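Local atomic coordinates of acetylornithine aminotransferase (Aquifex aeolicus, PDB entry 2EH6), a protein that catalyses the pyridoxal-phosphate-dependent transfer of an amino group between N(2)-acetyl-L-ornithine and 2-oxoglutarate, a step in arginine biosynthesis. Residues 253-256 and 257-260; 192-195 and 196-200; 138-141 and 142-145; 299-302 and 303-307; 221-225 and 226-230. All coordinates share one frame; numbering follows the deposited sequence.

Contact 1. Residues 253-256 and 257-260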
loop_
_atom_site.group_PDB
_atom_site.type_symbol
_atom_site.label_atom_id
_atom_site.label_comp_id
_atom_site.label_asym_id
_atom_site.label_seq_id
_atom_site.Cartn_x
_atom_site.Cartn_y
_atom_site.Cartn_z
ATOM N N LEU A 253 -12.325 -9.080 -2.641
ATOM C CA LEU A 253 -12.906 -10.404 -2.761
ATOM C C LEU A 253 -13.954 -10.197 -3.838
ATOM O O LEU A 253 -14.764 -9.273 -3.748
ATOM C CB LEU A 253 -13.564 -10.829 -1.442
ATOM C CG LEU A 253 -13.924 -12.312 -1.275
ATOM C CD1 LEU A 253 -14.412 -12.558 0.141
ATOM C CD2 LEU A 253 -14.981 -12.717 -2.294
ATOM N N ALA A 254 -13.923 -11.036 -4.865
ATOM C CA ALA A 254 -14.865 -10.917 -5.972
ATOM C C ALA A 254 -15.461 -12.271 -6.307
ATOM O O ALA A 254 -14.768 -13.286 -6.280
ATOM C CB ALA A 254 -14.157 -10.343 -7.204
ATOM N N ARG A 255 -16.746 -12.292 -6.632
ATOM C CA ARG A 255 -17.363 -13.562 -6.970
ATOM C C ARG A 255 -16.638 -14.139 -8.186
ATOM O O ARG A 255 -16.081 -13.398 -9.006
ATOM C CB ARG A 255 -18.870 -13.384 -7.219
ATOM C CG ARG A 255 -19.258 -12.475 -8.361
ATOM C CD ARG A 255 -20.777 -12.258 -8.348
ATOM N NE ARG A 255 -21.236 -11.511 -9.512
ATOM C CZ ARG A 255 -21.252 -11.990 -10.751
ATOM N NH1 ARG A 255 -20.840 -13.229 -10.996
ATOM N NH2 ARG A 255 -21.664 -11.222 -11.751
ATOM N N GLU A 256 -16.616 -15.466 -8.259
ATOM C CA GLU A 256 -15.953 -16.227 -9.320
ATOM C C GLU A 256 -15.938 -15.652 -10.731
ATOM O O GLU A 256 -14.881 -15.551 -11.356
ATOM C CB GLU A 256 -16.563 -17.627 -9.401
ATOM C CG GLU A 256 -16.178 -18.568 -8.292
ATOM C CD GLU A 256 -14.723 -18.973 -8.348
ATOM O OE1 GLU A 256 -14.105 -18.887 -9.430
ATOM O OE2 GLU A 256 -14.201 -19.396 -7.302
ATOM N N GLU A 257 -17.111 -15.304 -11.248
ATOM C CA GLU A 257 -17.196 -14.790 -12.609
ATOM C C GLU A 257 -16.432 -13.499 -12.862
ATOM O O GLU A 257 -15.831 -13.331 -13.920
ATOM C CB GLU A 257 -18.652 -14.593 -13.018
ATOM C CG GLU A 257 -18.781 -13.994 -14.404
ATOM C CD GLU A 257 -20.208 -13.759 -14.808
ATOM O OE1 GLU A 257 -21.025 -13.410 -13.929
ATOM O OE2 GLU A 257 -20.509 -13.908 -16.009
ATOM N N VAL A 258 -16.461 -12.579 -11.908
ATOM C CA VAL A 258 -15.747 -11.325 -12.090
ATOM C C VAL A 258 -14.248 -11.559 -11.885
ATOM O O VAL A 258 -13.423 -11.079 -12.663
ATOM C CB VAL A 258 -16.261 -10.248 -11.110
ATOM C CG1 VAL A 258 -15.505 -8.943 -11.318
ATOM C CG2 VAL A 258 -17.752 -10.024 -11.328
ATOM N N ALA A 259 -13.908 -12.323 -10.852
ATOM C CA ALA A 259 -12.517 -12.622 -10.532
ATOM C C ALA A 259 -11.737 -13.179 -11.715
ATOM O O ALA A 259 -10.519 -13.006 -11.805
ATOM C CB ALA A 259 -12.452 -13.599 -9.364
ATOM N N GLN A 260 -12.441 -13.847 -12.622
ATOM C CA GLN A 260 -11.810 -14.437 -13.795
ATOM C C GLN A 260 -10.988 -13.434 -14.586
ATOM O O GLN A 260 -9.946 -13.781 -15.134
ATOM C CB GLN A 260 -12.871 -15.051 -14.723
ATOM C CG GLN A 260 -13.696 -16.174 -14.107
ATOM C CD GLN A 260 -12.846 -17.348 -13.655
ATOM O OE1 GLN A 260 -12.135 -17.960 -14.454
ATOM N NE2 GLN A 260 -12.917 -17.670 -12.362
#
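R255 grips the carboxylate of E257 end-on in a salt bridge, both terminal nitrogens converging on one oxygen: NH1 stands 2.9 Å from OE1 of E257, and NH2 of R255 reaches the same OE1 at 3.2 Å. That oxygen lies in the guanidinium plane, while the carboxylate itself is turned 57° away; towards NH1 it offers the lone pair facing away from OE2. NE of R255 is held from elsewhere, by D235, so the group is pinned on two edges. V258 CG2 sits over the centre of one guanidinium face, 4.1 Å from R255 CZ. The backbone then closes the turn: A259 N gives R255 O an almost straight bond of 3.0 Å. E256 O is shared by two donors of Q260, approaching from opposite faces of the carbonyl: the backbone N at 3.2 Å, and NE2, whose amide curls back at chi2 (-60°), at 3.1 Å. Underneath, A254 CB lies 4.3 Å from A259 CB, and M4 of the second subunit packs on both alanines. This is a tight strand-to-helix turn, at the end of the antiparallel strand 250-255 in the seven-stranded sheet of fold-type-I pyridoxal-phosphate enzymes.

Contact 2. Residues 192-195 and 196-200; sequences EDFL and SKLQE
In the helix of a beta-alpha-beta crossover, 192-205, between the neighbouring parallel strands 173-178 and 208-212, D193 and K197 face each other one turn apart. The pair forms an i to i+4 salt bridge, though a loose one: K197 NZ to D193 OD2 measures 3.4 Å and counts as a weak hydrogen bond. The lysine chain stays extended beyond CG and slants past the carboxylate, so its CE comes 3.5 Å from D193 OD1 as well as touching OD2. D193 meets it because its CG swings opposite the backbone N (chi1 179°), which turns the carboxylate to the side where the lysine runs. With an alanine in place of K197, the D193 carboxylate would probably lose this counter-charge and be free to turn, and I162 of helix 162-166 would lose part of its packing. The inner side of the helix is apolar. F194 and L198 bring CE2 and CD2 to 4.2 Å of each other, and L195 and L198 rest with F194 on I178 of strand 173-178. Regular backbone bonds run through the whole stretch, among them K197 N to D193 O at 3.0 Å. The next turn reaches Q199, whose backbone N bonds to L195 O at 2.9 Å and whose side-chain OE1 accepts from the backbone N of K233.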
loop_
_atom_site.group_PDB
_atom_site.type_symbol
_atom_site.label_atom_id
_atom_site.label_comp_id
_atom_site.label_asym_id
_atom_site.label_seq_id
_atom_site.Cartn_x
_atom_site.Cartn_y
_atom_site.Cartn_z
ATOM N N GLU A 192 -31.924 0.639 4.463
ATOM C CA GLU A 192 -32.171 -0.698 3.946
ATOM C C GLU A 192 -32.942 -0.573 2.635
ATOM O O GLU A 192 -32.686 -1.300 1.677
ATOM C CB GLU A 192 -32.979 -1.520 4.951
ATOM C CG GLU A 192 -33.182 -2.964 4.526
ATOM C CD GLU A 192 -33.863 -3.796 5.595
ATOM O OE1 GLU A 192 -34.999 -3.451 5.988
ATOM O OE2 GLU A 192 -33.261 -4.797 6.042
ATOM N N ASP A 193 -33.883 0.362 2.601
ATOM C CA ASP A 193 -34.681 0.586 1.406
ATOM C C ASP A 193 -33.773 0.985 0.251
ATOM O O ASP A 193 -33.862 0.426 -0.843
ATOM C CB ASP A 193 -35.711 1.688 1.655
ATOM C CG ASP A 193 -36.554 1.981 0.427
ATOM O OD1 ASP A 193 -37.167 1.031 -0.109
ATOM O OD2 ASP A 193 -36.603 3.155 -0.001
ATOM N N PHE A 194 -32.896 1.953 0.504
ATOM C CA PHE A 194 -31.967 2.436 -0.511
ATOM C C PHE A 194 -31.066 1.324 -1.035
ATOM O O PHE A 194 -30.915 1.161 -2.246
ATOM C CB PHE A 194 -31.102 3.567 0.053
ATOM C CG PHE A 194 -30.112 4.120 -0.933
ATOM C CD1 PHE A 194 -30.545 4.805 -2.063
ATOM C CD2 PHE A 194 -28.744 3.946 -0.738
ATOM C CE1 PHE A 194 -29.630 5.312 -2.988
ATOM C CE2 PHE A 194 -27.823 4.447 -1.652
ATOM C CZ PHE A 194 -28.264 5.132 -2.779
ATOM N N LEU A 195 -30.460 0.563 -0.127
ATOM C CA LEU A 195 -29.572 -0.525 -0.524
ATOM C C LEU A 195 -30.317 -1.589 -1.322
ATOM O O LEU A 195 -29.752 -2.210 -2.227
ATOM C CB LEU A 195 -28.915 -1.158 0.707
ATOM C CG LEU A 195 -27.958 -0.241 1.478
ATOM C CD1 LEU A 195 -27.396 -0.982 2.675
ATOM C CD2 LEU A 195 -26.832 0.226 0.561
ATOM N N SER A 196 -31.584 -1.800 -0.978
ATOM C CA SER A 196 -32.416 -2.774 -1.673
ATOM C C SER A 196 -32.585 -2.346 -3.126
ATOM O O SER A 196 -32.338 -3.121 -4.049
ATOM C CB SER A 196 -33.787 -2.867 -1.006
ATOM O OG SER A 196 -34.678 -3.643 -1.790
ATOM N N LYS A 197 -32.999 -1.100 -3.319
ATOM C CA LYS A 197 -33.203 -0.563 -4.655
ATOM C C LYS A 197 -31.900 -0.517 -5.435
ATOM O O LYS A 197 -31.880 -0.797 -6.634
ATOM C CB LYS A 197 -33.805 0.840 -4.577
ATOM C CG LYS A 197 -35.211 0.882 -4.003
ATOM C CD LYS A 197 -35.716 2.314 -3.920
ATOM C CE LYS A 197 -37.110 2.387 -3.310
ATOM N NZ LYS A 197 -37.549 3.801 -3.150
ATOM N N LEU A 198 -30.811 -0.162 -4.757
ATOM C CA LEU A 198 -29.508 -0.086 -5.409
ATOM C C LEU A 198 -29.127 -1.473 -5.908
ATOM O O LEU A 198 -28.603 -1.625 -7.010
ATOM C CB LEU A 198 -28.447 0.437 -4.433
ATOM C CG LEU A 198 -27.096 0.848 -5.032
ATOM C CD1 LEU A 198 -27.304 1.960 -6.048
ATOM C CD2 LEU A 198 -26.157 1.323 -3.924
ATOM N N GLN A 199 -29.396 -2.487 -5.094
ATOM C CA GLN A 199 -29.091 -3.858 -5.479
ATOM C C GLN A 199 -29.929 -4.192 -6.713
ATOM O O GLN A 199 -29.446 -4.819 -7.658
ATOM C CB GLN A 199 -29.434 -4.817 -4.335
ATOM C CG GLN A 199 -29.191 -6.285 -4.655
ATOM C CD GLN A 199 -27.719 -6.620 -4.794
ATOM O OE1 GLN A 199 -26.994 -6.708 -3.802
ATOM N NE2 GLN A 199 -27.266 -6.800 -6.030
ATOM N N GLU A 200 -31.187 -3.757 -6.687
ATOM C CA GLU A 200 -32.130 -3.985 -7.784
ATOM C C GLU A 200 -31.613 -3.364 -9.074
ATOM O O GLU A 200 -31.581 -4.010 -10.120
ATOM C CB GLU A 200 -33.489 -3.372 -7.440
ATOM C CG GLU A 200 -34.519 -3.469 -8.552
ATOM C CD GLU A 200 -35.738 -2.601 -8.293
ATOM O OE1 GLU A 200 -35.582 -1.361 -8.230
ATOM O OE2 GLU A 200 -36.848 -3.159 -8.151
#

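Contact 3. Residues 138-141 and 142-145; sequences TGQP and KFHK
H144 swings its imidazole back under the preceding turn, and NE2 reaches the carbonyl O of T138 at 2.8 Å. The bond is bent (130°) and weak; NE2 also has a weak bond to L135 O at the end of helix 132-137. Q140 O lies above the centre of one ring face and P141 N nearer the rim, so that face of the imidazole lies against the backbone while its edge is tethered. A leucine in place of H144 would have no N-H to offer, and would probably leave the T138 carbonyl without this donor. The turn is wound by the backbone: F143 N bonds to Q140 O at 2.9 Å, and P141 O takes both H144 N, from well above the carbonyl plane, and K145 N at 3.2 Å. Just ahead of it, G139 centres an inverse gamma turn. F143 lies alongside Q140, pointing the same way, with CD2 3.6 Å from Q140 CB and the amide plane 68° from the ring. T138 CG2 adds a 4.0 Å contact to F143 CD2. Further out, Q140 NE2 is held by E184 and S126 O, and F143 packs on R130, predicted to bind acetylornithine, and on G265 of the second subunit.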
loop_
_atom_site.group_PDB
_atom_site.type_symbol
_atom_site.label_atom_id
_atom_site.label_comp_id
_atom_site.label_asym_id
_atom_site.label_seq_id
_atom_site.Cartn_x
_atom_site.Cartn_y
_atom_site.Cartn_z
ATOM N N THR A 138 -13.580 8.824 -4.540
ATOM C CA THR A 138 -13.884 9.583 -3.333
ATOM C C THR A 138 -14.690 10.828 -3.704
ATOM O O THR A 138 -14.206 11.709 -4.413
ATOM C CB THR A 138 -12.575 9.961 -2.613
ATOM O OG1 THR A 138 -11.944 8.762 -2.152
ATOM C CG2 THR A 138 -12.830 10.881 -1.440
ATOM N N GLY A 139 -15.927 10.886 -3.217
ATOM C CA GLY A 139 -16.804 11.996 -3.541
ATOM C C GLY A 139 -16.667 13.230 -2.676
ATOM O O GLY A 139 -17.660 13.746 -2.165
ATOM N N GLN A 140 -15.440 13.705 -2.510
ATOM C CA GLN A 140 -15.189 14.894 -1.709
ATOM C C GLN A 140 -14.157 15.743 -2.427
ATOM O O GLN A 140 -12.953 15.554 -2.261
ATOM C CB GLN A 140 -14.698 14.507 -0.314
ATOM C CG GLN A 140 -15.692 13.645 0.455
ATOM C CD GLN A 140 -15.333 13.497 1.920
ATOM O OE1 GLN A 140 -15.256 14.483 2.649
ATOM N NE2 GLN A 140 -15.115 12.262 2.358
ATOM N N PRO A 141 -14.627 16.696 -3.244
ATOM C CA PRO A 141 -13.808 17.617 -4.035
ATOM C C PRO A 141 -12.633 18.248 -3.298
ATOM O O PRO A 141 -11.613 18.559 -3.914
ATOM C CB PRO A 141 -14.823 18.659 -4.503
ATOM C CG PRO A 141 -16.072 17.853 -4.645
ATOM C CD PRO A 141 -16.055 17.036 -3.373
ATOM N N LYS A 142 -12.764 18.438 -1.989
ATOM C CA LYS A 142 -11.677 19.052 -1.234
ATOM C C LYS A 142 -10.403 18.215 -1.293
ATOM O O LYS A 142 -9.302 18.756 -1.212
ATOM C CB LYS A 142 -12.085 19.292 0.225
ATOM C CG LYS A 142 -12.329 18.042 1.051
ATOM C CD LYS A 142 -12.658 18.422 2.488
ATOM C CE LYS A 142 -12.868 17.198 3.362
ATOM N NZ LYS A 142 -13.201 17.583 4.760
ATOM N N PHE A 143 -10.556 16.903 -1.447
ATOM C CA PHE A 143 -9.408 16.003 -1.526
ATOM C C PHE A 143 -8.834 15.934 -2.938
ATOM O O PHE A 143 -7.751 15.385 -3.146
ATOM C CB PHE A 143 -9.798 14.590 -1.076
ATOM C CG PHE A 143 -10.155 14.491 0.381
ATOM C CD1 PHE A 143 -9.307 15.007 1.357
ATOM C CD2 PHE A 143 -11.332 13.864 0.780
ATOM C CE1 PHE A 143 -9.627 14.899 2.715
ATOM C CE2 PHE A 143 -11.662 13.749 2.133
ATOM C CZ PHE A 143 -10.809 14.266 3.101
ATOM N N HIS A 144 -9.563 16.494 -3.902
ATOM C CA HIS A 144 -9.140 16.486 -5.303
ATOM C C HIS A 144 -8.309 17.713 -5.666
ATOM O O HIS A 144 -7.387 17.634 -6.476
ATOM C CB HIS A 144 -10.362 16.462 -6.237
ATOM C CG HIS A 144 -11.302 15.317 -6.005
ATOM N ND1 HIS A 144 -12.614 15.340 -6.432
ATOM C CD2 HIS A 144 -11.124 14.115 -5.408
ATOM C CE1 HIS A 144 -13.202 14.202 -6.108
ATOM N NE2 HIS A 144 -12.320 13.440 -5.485
ATOM N N LYS A 145 -8.655 18.845 -5.065
ATOM C CA LYS A 145 -8.002 20.124 -5.339
ATOM C C LYS A 145 -6.480 20.126 -5.465
ATOM O O LYS A 145 -5.759 19.845 -4.504
ATOM C CB LYS A 145 -8.429 21.155 -4.288
ATOM C CG LYS A 145 -9.941 21.286 -4.137
ATOM C CD LYS A 145 -10.629 21.539 -5.477
ATOM C CE LYS A 145 -12.142 21.640 -5.322
ATOM N NZ LYS A 145 -12.822 21.774 -6.643
#

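Contact 4. Residues 299-302 and 303-307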
loop_
_atom_site.group_PDB
_atom_site.type_symbol
_atom_site.label_atom_id
_atom_site.label_comp_id
_atom_site.label_asym_id
_atom_site.label_seq_id
_atom_site.Cartn_x
_atom_site.Cartn_y
_atom_site.Cartn_z
ATOM N N GLY A 299 -21.960 -3.368 21.511
ATOM C CA GLY A 299 -22.247 -2.292 20.579
ATOM C C GLY A 299 -23.601 -1.654 20.825
ATOM O O GLY A 299 -23.724 -0.428 20.821
ATOM N N ASN A 300 -24.624 -2.480 21.034
ATOM C CA ASN A 300 -25.966 -1.965 21.290
ATOM C C ASN A 300 -25.989 -1.238 22.627
ATOM O O ASN A 300 -26.641 -0.207 22.776
ATOM C CB ASN A 300 -26.990 -3.102 21.295
ATOM C CG ASN A 300 -27.082 -3.801 19.957
ATOM O OD1 ASN A 300 -27.063 -3.156 18.907
ATOM N ND2 ASN A 300 -27.191 -5.125 19.984
ATOM N N TYR A 301 -25.266 -1.789 23.597
ATOM C CA TYR A 301 -25.168 -1.197 24.927
ATOM C C TYR A 301 -24.615 0.221 24.786
ATOM O O TYR A 301 -25.199 1.187 25.278
ATOM C CB TYR A 301 -24.217 -2.029 25.789
ATOM C CG TYR A 301 -24.029 -1.520 27.201
ATOM C CD1 TYR A 301 -25.024 -1.693 28.164
ATOM C CD2 TYR A 301 -22.849 -0.881 27.581
ATOM C CE1 TYR A 301 -24.847 -1.248 29.472
ATOM C CE2 TYR A 301 -22.661 -0.431 28.886
ATOM C CZ TYR A 301 -23.665 -0.618 29.825
ATOM O OH TYR A 301 -23.489 -0.177 31.117
ATOM N N PHE A 302 -23.482 0.328 24.102
ATOM C CA PHE A 302 -22.811 1.604 23.878
ATOM C C PHE A 302 -23.723 2.602 23.162
ATOM O O PHE A 302 -23.842 3.753 23.579
ATOM C CB PHE A 302 -21.524 1.353 23.073
ATOM C CG PHE A 302 -20.660 2.576 22.869
ATOM C CD1 PHE A 302 -20.767 3.688 23.699
ATOM C CD2 PHE A 302 -19.694 2.587 21.869
ATOM C CE1 PHE A 302 -19.920 4.791 23.531
ATOM C CE2 PHE A 302 -18.847 3.684 21.698
ATOM C CZ PHE A 302 -18.960 4.783 22.529
ATOM N N LYS A 303 -24.376 2.163 22.091
ATOM C CA LYS A 303 -25.262 3.048 21.346
ATOM C C LYS A 303 -26.358 3.612 22.251
ATOM O O LYS A 303 -26.651 4.810 22.217
ATOM C CB LYS A 303 -25.885 2.305 20.157
ATOM C CG LYS A 303 -26.607 3.212 19.168
ATOM C CD LYS A 303 -27.034 2.451 17.917
ATOM C CE LYS A 303 -27.667 3.381 16.890
ATOM N NZ LYS A 303 -28.077 2.657 15.650
ATOM N N GLU A 304 -26.953 2.755 23.074
ATOM C CA GLU A 304 -28.006 3.205 23.974
ATOM C C GLU A 304 -27.511 4.235 24.986
ATOM O O GLU A 304 -28.202 5.214 25.269
ATOM C CB GLU A 304 -28.632 2.015 24.704
ATOM C CG GLU A 304 -29.469 1.130 23.796
ATOM C CD GLU A 304 -30.486 1.928 22.987
ATOM O OE1 GLU A 304 -31.334 2.619 23.598
ATOM O OE2 GLU A 304 -30.431 1.865 21.738
ATOM N N LYS A 305 -26.317 4.013 25.530
ATOM C CA LYS A 305 -25.747 4.942 26.500
ATOM C C LYS A 305 -25.470 6.289 25.836
ATOM O O LYS A 305 -25.643 7.341 26.449
ATOM C CB LYS A 305 -24.452 4.375 27.089
ATOM C CG LYS A 305 -24.638 3.083 27.871
ATOM C CD LYS A 305 -25.637 3.270 29.008
ATOM C CE LYS A 305 -25.887 1.969 29.744
ATOM N NZ LYS A 305 -26.805 2.145 30.905
ATOM N N LEU A 306 -25.034 6.250 24.580
ATOM C CA LEU A 306 -24.756 7.474 23.841
ATOM C C LEU A 306 -26.047 8.262 23.675
ATOM O O LEU A 306 -26.058 9.485 23.806
ATOM C CB LEU A 306 -24.157 7.149 22.471
ATOM C CG LEU A 306 -22.707 6.652 22.472
ATOM C CD1 LEU A 306 -22.282 6.294 21.059
ATOM C CD2 LEU A 306 -21.797 7.735 23.041
ATOM N N LYS A 307 -27.137 7.557 23.382
ATOM C CA LYS A 307 -28.436 8.206 23.224
ATOM C C LYS A 307 -28.852 8.831 24.552
ATOM O O LYS A 307 -29.436 9.914 24.588
ATOM C CB LYS A 307 -29.496 7.190 22.791
ATOM C CG LYS A 307 -29.381 6.718 21.353
ATOM C CD LYS A 307 -30.388 5.609 21.060
ATOM C CE LYS A 307 -30.315 5.163 19.606
ATOM N NZ LYS A 307 -31.131 3.943 19.347
HETATM O O HOH W 1 -25.834 0.196 32.514
#
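F302 and L306 pack one helical turn apart, CE1 of the phenyl ring meeting L306 CG at 3.5 Å. The leucine presents its branch to one face: CD1 makes a CH-pi contact, 4.0 Å from the centroid of the F302 ring and off towards the rim, while CD2 closes on CE1. F302 can lie along the helix this way because its CG stands opposite the backbone N (chi1 -175°), throwing the ring forward to the following turn. Around this pair the aromatic rings of F33 and F353 and the side chains of L321 and I368 complete a buried apolar layer. Y301 and K305 repeat the spacing on a more open side, with different chemistry. K305 CG sits over one tyrosine face, 4.3 Å from the Y301 ring centroid; the lysine then bends at chi2 (-57°) and follows the ring outward, CE lying 3.4 Å from Y301 CZ. A water joins the two ends, donating to Y301 OH at 2.8 Å and accepting from K305 NZ at 2.7 Å. Y301 OH has a second partner in D365 of helix 361-374. K303, extended beyond CG, leads away to the carbonyl of G316. With F302 and L306 buried and Y301 and K305 less so, this is an amphipathic stretch at the end of the long helix 275-308, lying against helix 361-374 and strands 313-317 and 320-324 of the small domain.

Contact 5. Residues 221-225 and 226-230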
loop_
_atom_site.group_PDB
_atom_site.type_symbol
_atom_site.label_atom_id
_atom_site.label_comp_id
_atom_site.label_asym_id
_atom_site.label_seq_id
_atom_site.Cartn_x
_atom_site.Cartn_y
_atom_site.Cartn_z
ATOM N N THR A 221 -19.159 -3.837 12.386
ATOM C CA THR A 221 -20.564 -3.499 12.604
ATOM C C THR A 221 -21.426 -4.592 13.253
ATOM O O THR A 221 -22.642 -4.434 13.365
ATOM C CB THR A 221 -21.249 -3.076 11.283
ATOM O OG1 THR A 221 -21.397 -4.218 10.430
ATOM C CG2 THR A 221 -20.421 -2.016 10.573
ATOM N N GLY A 222 -20.815 -5.689 13.687
ATOM C CA GLY A 222 -21.601 -6.743 14.311
ATOM C C GLY A 222 -21.702 -7.997 13.462
ATOM O O GLY A 222 -22.011 -9.076 13.968
ATOM N N GLU A 223 -21.459 -7.851 12.164
ATOM C CA GLU A 223 -21.479 -8.974 11.232
ATOM C C GLU A 223 -20.096 -9.001 10.600
ATOM O O GLU A 223 -19.429 -7.969 10.539
ATOM C CB GLU A 223 -22.536 -8.766 10.145
ATOM C CG GLU A 223 -23.979 -8.815 10.634
ATOM C CD GLU A 223 -24.318 -10.121 11.333
ATOM O OE1 GLU A 223 -23.848 -11.184 10.873
ATOM O OE2 GLU A 223 -25.063 -10.083 12.335
ATOM N N PHE A 224 -19.655 -10.166 10.135
ATOM C CA PHE A 224 -18.334 -10.247 9.532
ATOM C C PHE A 224 -18.189 -9.167 8.457
ATOM O O PHE A 224 -17.225 -8.401 8.465
ATOM C CB PHE A 224 -18.093 -11.624 8.928
ATOM C CG PHE A 224 -16.643 -11.929 8.722
ATOM C CD1 PHE A 224 -15.846 -12.316 9.795
ATOM C CD2 PHE A 224 -16.057 -11.768 7.472
ATOM C CE1 PHE A 224 -14.480 -12.534 9.626
ATOM C CE2 PHE A 224 -14.695 -11.982 7.293
ATOM C CZ PHE A 224 -13.905 -12.366 8.370
ATOM N N TYR A 225 -19.142 -9.121 7.528
ATOM C CA TYR A 225 -19.159 -8.100 6.483
ATOM C C TYR A 225 -20.427 -7.293 6.727
ATOM O O TYR A 225 -21.493 -7.867 6.929
ATOM C CB TYR A 225 -19.218 -8.728 5.090
ATOM C CG TYR A 225 -18.036 -9.596 4.750
ATOM C CD1 TYR A 225 -16.729 -9.110 4.857
ATOM C CD2 TYR A 225 -18.220 -10.899 4.295
ATOM C CE1 TYR A 225 -15.641 -9.898 4.518
ATOM C CE2 TYR A 225 -17.142 -11.696 3.953
ATOM C CZ TYR A 225 -15.855 -11.191 4.064
ATOM O OH TYR A 225 -14.793 -11.975 3.707
ATOM N N ALA A 226 -20.316 -5.970 6.714
ATOM C CA ALA A 226 -21.470 -5.113 6.959
ATOM C C ALA A 226 -22.609 -5.306 5.955
ATOM O O ALA A 226 -23.777 -5.116 6.296
ATOM C CB ALA A 226 -21.037 -3.651 6.973
ATOM N N TYR A 227 -22.282 -5.681 4.724
ATOM C CA TYR A 227 -23.325 -5.864 3.714
ATOM C C TYR A 227 -24.310 -6.969 4.092
ATOM O O TYR A 227 -25.423 -7.018 3.577
ATOM C CB TYR A 227 -22.707 -6.157 2.337
ATOM C CG TYR A 227 -22.210 -7.574 2.116
ATOM C CD1 TYR A 227 -23.103 -8.641 1.947
ATOM C CD2 TYR A 227 -20.843 -7.849 2.059
ATOM C CE1 TYR A 227 -22.643 -9.940 1.728
ATOM C CE2 TYR A 227 -20.374 -9.140 1.842
ATOM C CZ TYR A 227 -21.277 -10.184 1.679
ATOM O OH TYR A 227 -20.800 -11.465 1.489
ATOM N N GLN A 228 -23.898 -7.846 5.000
ATOM C CA GLN A 228 -24.744 -8.952 5.426
ATOM C C GLN A 228 -25.962 -8.488 6.224
ATOM O O GLN A 228 -26.941 -9.219 6.354
ATOM C CB GLN A 228 -23.919 -9.948 6.248
ATOM C CG GLN A 228 -22.700 -10.476 5.505
ATOM C CD GLN A 228 -21.826 -11.365 6.368
ATOM O OE1 GLN A 228 -21.497 -11.017 7.498
ATOM N NE2 GLN A 228 -21.433 -12.511 5.830
ATOM N N HIS A 229 -25.902 -7.275 6.759
ATOM C CA HIS A 229 -27.024 -6.735 7.518
ATOM C C HIS A 229 -28.226 -6.532 6.596
ATOM O O HIS A 229 -29.371 -6.497 7.046
ATOM C CB HIS A 229 -26.653 -5.385 8.140
ATOM C CG HIS A 229 -25.812 -5.485 9.376
ATOM N ND1 HIS A 229 -26.293 -5.997 10.564
ATOM C CD2 HIS A 229 -24.539 -5.094 9.623
ATOM C CE1 HIS A 229 -25.353 -5.913 11.489
ATOM N NE2 HIS A 229 -24.279 -5.368 10.945
ATOM N N PHE A 230 -27.958 -6.402 5.302
ATOM C CA PHE A 230 -29.015 -6.167 4.324
ATOM C C PHE A 230 -29.108 -7.271 3.277
ATOM O O PHE A 230 -29.731 -7.088 2.231
ATOM C CB PHE A 230 -28.768 -4.825 3.638
ATOM C CG PHE A 230 -28.551 -3.691 4.596
ATOM C CD1 PHE A 230 -29.633 -3.000 5.136
ATOM C CD2 PHE A 230 -27.262 -3.329 4.983
ATOM C CE1 PHE A 230 -29.435 -1.966 6.048
ATOM C CE2 PHE A 230 -27.053 -2.296 5.894
ATOM C CZ PHE A 230 -28.140 -1.613 6.428
HETATM O O HOH W 2 -21.661 -12.243 10.142
#
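Y225 leads into the 3-10 segment 226-229, its carbonyl O accepting Q228 N at 3.1 Å, while G222 takes a positive phi (110°) at which a side chain would jam against the preceding carbonyl. Q228 returns the bond: its amide OE1 receives Y225 N at 3.0 Å, almost straight at the hydrogen but from well above the amide plane. A water ties that same OE1 to E223 OE1 and F224 N. H229 NE2 donates to T221 O at 3.1 Å and shares a hydrogen bond with T221 OG1, also at 3.1 Å, while E223 lays CG over the imidazole face, 3.5 Å from the H229 ring centroid. The Y225 and Y227 rings run side by side, nearly parallel (11°) yet displaced enough that little of one lies over the other; Y227 CE2 touches Y225 CB at 3.5 Å. Their hydroxyls bond to L79 O and W84 N, and the E213 carboxylate, inferred to belong to the cofactor site, takes the backbone N of both A226 and Y227. Donation to T221 O would put a hydrogen on NE2 of H229, and the E223 carboxylate, not touching ND1 and also near R296, might mildly favour a charged ring.

Overall arrangement
Contact 5 is the most buried and central; the others mix buried and exposed residues nearer the periphery. It touches two of them: F230 packs on L195 and E192 of contact 2, and Y225 OH lies against L253 CD1 of contact 1. Contact 1 ends a strand of the large-domain sheet and contact 2 lies on a helix packed against it; each carries a salt bridge on its outer side. Contact 4 belongs to the small domain and relies mainly on aromatic packing across its segments. Contact 3 is a loop near the active site held by backbone carbonyls. Histidines gather loop backbone in contacts 3 and 5; contacts 2 and 4 use i to i+4 pairs.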